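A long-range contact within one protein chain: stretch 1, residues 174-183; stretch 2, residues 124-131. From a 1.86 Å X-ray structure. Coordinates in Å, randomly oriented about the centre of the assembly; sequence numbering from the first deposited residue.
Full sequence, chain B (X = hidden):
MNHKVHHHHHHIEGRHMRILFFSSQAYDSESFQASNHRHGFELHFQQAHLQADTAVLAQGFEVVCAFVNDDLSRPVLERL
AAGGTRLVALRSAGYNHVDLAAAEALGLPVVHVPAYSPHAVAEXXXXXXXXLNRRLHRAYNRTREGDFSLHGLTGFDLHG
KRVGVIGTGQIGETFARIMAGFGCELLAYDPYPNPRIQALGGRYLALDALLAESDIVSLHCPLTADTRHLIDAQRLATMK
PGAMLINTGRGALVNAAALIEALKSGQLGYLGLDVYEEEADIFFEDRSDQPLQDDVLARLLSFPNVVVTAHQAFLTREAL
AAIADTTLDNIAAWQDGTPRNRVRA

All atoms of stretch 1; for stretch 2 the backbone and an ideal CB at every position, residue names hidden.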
# COMPACT_ATOMS: atom_id res chain seq x y z
N THR B 174 -19.09 3.77 -28.13
CA THR B 174 -19.15 4.71 -27.03
C THR B 174 -17.73 5.09 -26.59
O THR B 174 -17.41 6.27 -26.37
CB THR B 174 -19.91 4.10 -25.84
OG1 THR B 174 -21.20 3.60 -26.29
CG2 THR B 174 -20.11 5.12 -24.71
N PHE B 175 -16.89 4.06 -26.44
CA PHE B 175 -15.45 4.28 -26.16
C PHE B 175 -14.81 5.16 -27.23
O PHE B 175 -14.05 6.12 -26.96
CB PHE B 175 -14.79 2.91 -26.07
CG PHE B 175 -13.28 2.97 -25.93
CD1 PHE B 175 -12.74 3.29 -24.71
CD2 PHE B 175 -12.44 2.82 -27.03
CE1 PHE B 175 -11.33 3.36 -24.55
CE2 PHE B 175 -11.04 2.93 -26.89
CZ PHE B 175 -10.50 3.17 -25.64
N ALA B 176 -15.08 4.83 -28.48
CA ALA B 176 -14.48 5.61 -29.58
C ALA B 176 -14.86 7.08 -29.49
O ALA B 176 -13.99 7.97 -29.69
CB ALA B 176 -14.84 5.01 -30.93
N ARG B 177 -16.12 7.40 -29.20
CA ARG B 177 -16.57 8.78 -29.14
C ARG B 177 -15.86 9.53 -28.01
O ARG B 177 -15.45 10.70 -28.13
CB ARG B 177 -18.12 8.87 -28.93
CG ARG B 177 -18.68 10.30 -28.83
CD ARG B 177 -20.14 10.46 -29.35
NE ARG B 177 -20.88 9.21 -29.17
CZ ARG B 177 -21.21 8.34 -30.12
NH1 ARG B 177 -20.97 8.58 -31.38
NH2 ARG B 177 -21.80 7.19 -29.79
N ILE B 178 -15.72 8.88 -26.86
CA ILE B 178 -14.98 9.53 -25.76
C ILE B 178 -13.56 9.80 -26.17
O ILE B 178 -13.08 10.90 -25.96
CB ILE B 178 -14.97 8.66 -24.50
CG1 ILE B 178 -16.38 8.49 -23.96
CG2 ILE B 178 -14.16 9.36 -23.42
CD1 ILE B 178 -16.50 7.40 -22.92
N MET B 179 -12.88 8.82 -26.77
CA MET B 179 -11.46 9.03 -27.08
C MET B 179 -11.27 10.09 -28.21
O MET B 179 -10.27 10.84 -28.19
CB MET B 179 -10.74 7.73 -27.45
CG MET B 179 -10.74 6.67 -26.34
SD MET B 179 -9.98 7.34 -24.81
CE MET B 179 -8.28 7.44 -25.30
N ALA B 180 -12.22 10.14 -29.14
CA ALA B 180 -12.26 11.23 -30.12
C ALA B 180 -12.29 12.61 -29.49
O ALA B 180 -11.60 13.49 -29.95
CB ALA B 180 -13.43 11.05 -31.07
N GLY B 181 -12.99 12.77 -28.37
CA GLY B 181 -13.03 14.05 -27.63
C GLY B 181 -11.74 14.50 -27.00
O GLY B 181 -11.54 15.70 -26.75
N PHE B 182 -10.83 13.54 -26.76
CA PHE B 182 -9.48 13.87 -26.30
C PHE B 182 -8.62 14.34 -27.49
O PHE B 182 -7.48 14.77 -27.31
CB PHE B 182 -8.83 12.63 -25.65
CG PHE B 182 -9.25 12.30 -24.26
CD1 PHE B 182 -8.57 12.85 -23.18
CD2 PHE B 182 -10.22 11.35 -24.00
CE1 PHE B 182 -8.95 12.56 -21.88
CE2 PHE B 182 -10.59 11.03 -22.66
CZ PHE B 182 -9.93 11.61 -21.63
N GLY B 183 -9.15 14.25 -28.73
CA GLY B 183 -8.33 14.60 -29.90
C GLY B 183 -7.43 13.46 -30.36
O GLY B 183 -6.38 13.69 -30.95
N UNK B 124 -15.01 3.22 -17.81
CA UNK B 124 -14.08 2.48 -17.01
C UNK B 124 -12.81 2.17 -17.82
O UNK B 124 -11.72 2.30 -17.29
CB UNK B 124 -14.73 1.19 -16.50
N UNK B 125 -12.96 1.83 -19.10
CA UNK B 125 -11.84 1.64 -19.96
C UNK B 125 -11.01 2.91 -20.01
O UNK B 125 -9.78 2.84 -19.93
CB UNK B 125 -12.30 1.22 -21.36
N UNK B 126 -11.64 4.07 -20.19
CA UNK B 126 -10.90 5.32 -20.23
C UNK B 126 -10.20 5.60 -18.89
O UNK B 126 -9.05 6.08 -18.86
CB UNK B 126 -11.84 6.47 -20.59
N UNK B 127 -10.84 5.27 -17.77
CA UNK B 127 -10.21 5.44 -16.49
C UNK B 127 -8.94 4.57 -16.35
O UNK B 127 -7.90 5.02 -15.82
CB UNK B 127 -11.21 5.11 -15.38
N UNK B 128 -8.97 3.38 -16.95
CA UNK B 128 -7.82 2.46 -16.85
C UNK B 128 -6.72 3.08 -17.69
O UNK B 128 -5.54 3.07 -17.30
CB UNK B 128 -8.16 1.04 -17.32
N UNK B 129 -7.08 3.63 -18.84
CA UNK B 129 -6.07 4.28 -19.70
C UNK B 129 -5.37 5.42 -18.96
O UNK B 129 -4.12 5.51 -18.96
CB UNK B 129 -6.72 4.81 -20.98
N UNK B 130 -6.14 6.27 -18.30
CA UNK B 130 -5.55 7.44 -17.68
C UNK B 130 -4.77 7.10 -16.46
O UNK B 130 -3.71 7.65 -16.24
CB UNK B 130 -6.63 8.46 -17.33
N UNK B 131 -5.24 6.12 -15.66
CA UNK B 131 -4.48 5.74 -14.51
C UNK B 131 -3.12 5.14 -14.93
O UNK B 131 -2.10 5.38 -14.27
CB UNK B 131 -5.28 4.75 -13.66

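Stretch 2 is helical throughout, with phi/psi near -65/-40 at every position, and it crosses the helix of stretch 1 at 43°, the axes approaching to 10.5 Å. That spacing is wide enough for side chains to fill the gap. What stretch 1 offers is almost wholly apolar: the rings of Phe175 and Phe182, the CG2 methyl of Ile178 and the thioether of Met179.

Position 124 has its ideal CB beyond reach of stretch 1, which therefore sets no preference there; many residues would serve. It is His124, with NE2 hydrogen-bonded elsewhere in the structure.

At position 125 the CA-to-CB bond points toward stretch 1, and the ideal CB already lies 4.0 Å from Phe175 CE1. The ideal CB is thus at contact distance and nothing beyond it is needed to touch the ring, so a small side chain suits. The residue is Ala125, whose CB packs at 4.0 Å from CE1 of Phe175, oblique to the ring.

Position 126 lies at the centre of the contact. Its CA is 7.5 Å from that of Phe175, the pair that sets the register, and its CB points toward stretch 1. The ideal CB is 4.7 Å from both Ile178 CG2 and Met179 SD and 5.1 Å from Phe175 CE1, short of contact with these atoms but at distances a gamma carbon can bridge. No charge or polar side chain faces it, so a compact apolar residue such as valine or isoleucine would fit, and alanine would make looser contact. Val126 occupies the site with chi1 at 177° (t). Its CG2 reaches a pocket formed by three residues, lying 3.9 Å from Phe175 CE1, 3.9 Å from Ile178 CG2 and 3.8 Å from Met179 SD, while CG1 approaches Phe182 CE2 at 3.8 Å.

Positions 127 and 128 lie out of reach of stretch 1, with nothing of it within 5.5 Å of either ideal CB. Stretch 1 sets no preference at either, and almost any helix-compatible residue would do. Helical backbone angles do not demand glycine at the first, yet Gly127 is found; the second is Leu128, which makes no contact across the pair.

Position 129, one turn after 125, again directs CB toward stretch 1, but the nearest atom, Met179 CE, is 5.3 Å from the ideal CB. The larger gap favours a longer apolar chain: isoleucine, leucine or methionine. In Ile129, the m,t rotamer carries CD1 to 3.7 Å from Phe175 CZ, at the edge of the ring and near its plane, and to 4.1 Å from Met179 CE.

At position 130 the CB points sideways and meets nothing within 5.5 Å, so only a side chain of some length could reach Phe182; leucine or methionine would be suitable. Leu130 does so, its end coming nearer than its CB and placing CD1 4.0 Å from Phe182 CZ.

Position 131 is out of reach and unconstrained by stretch 1. Thr131 satisfies OG1 with a hydrogen bond elsewhere in the structure.

Stretch 2 (124-131) HAVGLILT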
# COMPACT_ATOMS: atom_id res chain seq x y z
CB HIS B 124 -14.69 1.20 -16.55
CG HIS B 124 -13.85 0.51 -15.50
ND1 HIS B 124 -13.87 0.88 -14.19
CD2 HIS B 124 -13.03 -0.56 -15.57
CE1 HIS B 124 -13.06 0.10 -13.48
NE2 HIS B 124 -12.55 -0.80 -14.30
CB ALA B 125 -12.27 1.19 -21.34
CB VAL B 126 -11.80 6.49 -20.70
CG1 VAL B 126 -11.06 7.79 -20.68
CG2 VAL B 126 -12.36 6.20 -22.09
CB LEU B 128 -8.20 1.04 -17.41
CG LEU B 128 -9.03 0.17 -16.43
CD1 LEU B 128 -9.36 -1.16 -17.15
CD2 LEU B 128 -8.34 -0.07 -15.12
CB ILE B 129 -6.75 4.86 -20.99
CG1 ILE B 129 -7.11 3.69 -21.89
CG2 ILE B 129 -5.79 5.79 -21.73
CD1 ILE B 129 -7.94 3.99 -23.08
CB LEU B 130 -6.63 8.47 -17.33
CG LEU B 130 -7.02 9.30 -18.58
CD1 LEU B 130 -8.34 9.92 -18.34
CD2 LEU B 130 -5.91 10.30 -18.94
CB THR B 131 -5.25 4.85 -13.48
OG1 THR B 131 -4.42 4.73 -12.31
CG2 THR B 131 -5.44 3.50 -13.93
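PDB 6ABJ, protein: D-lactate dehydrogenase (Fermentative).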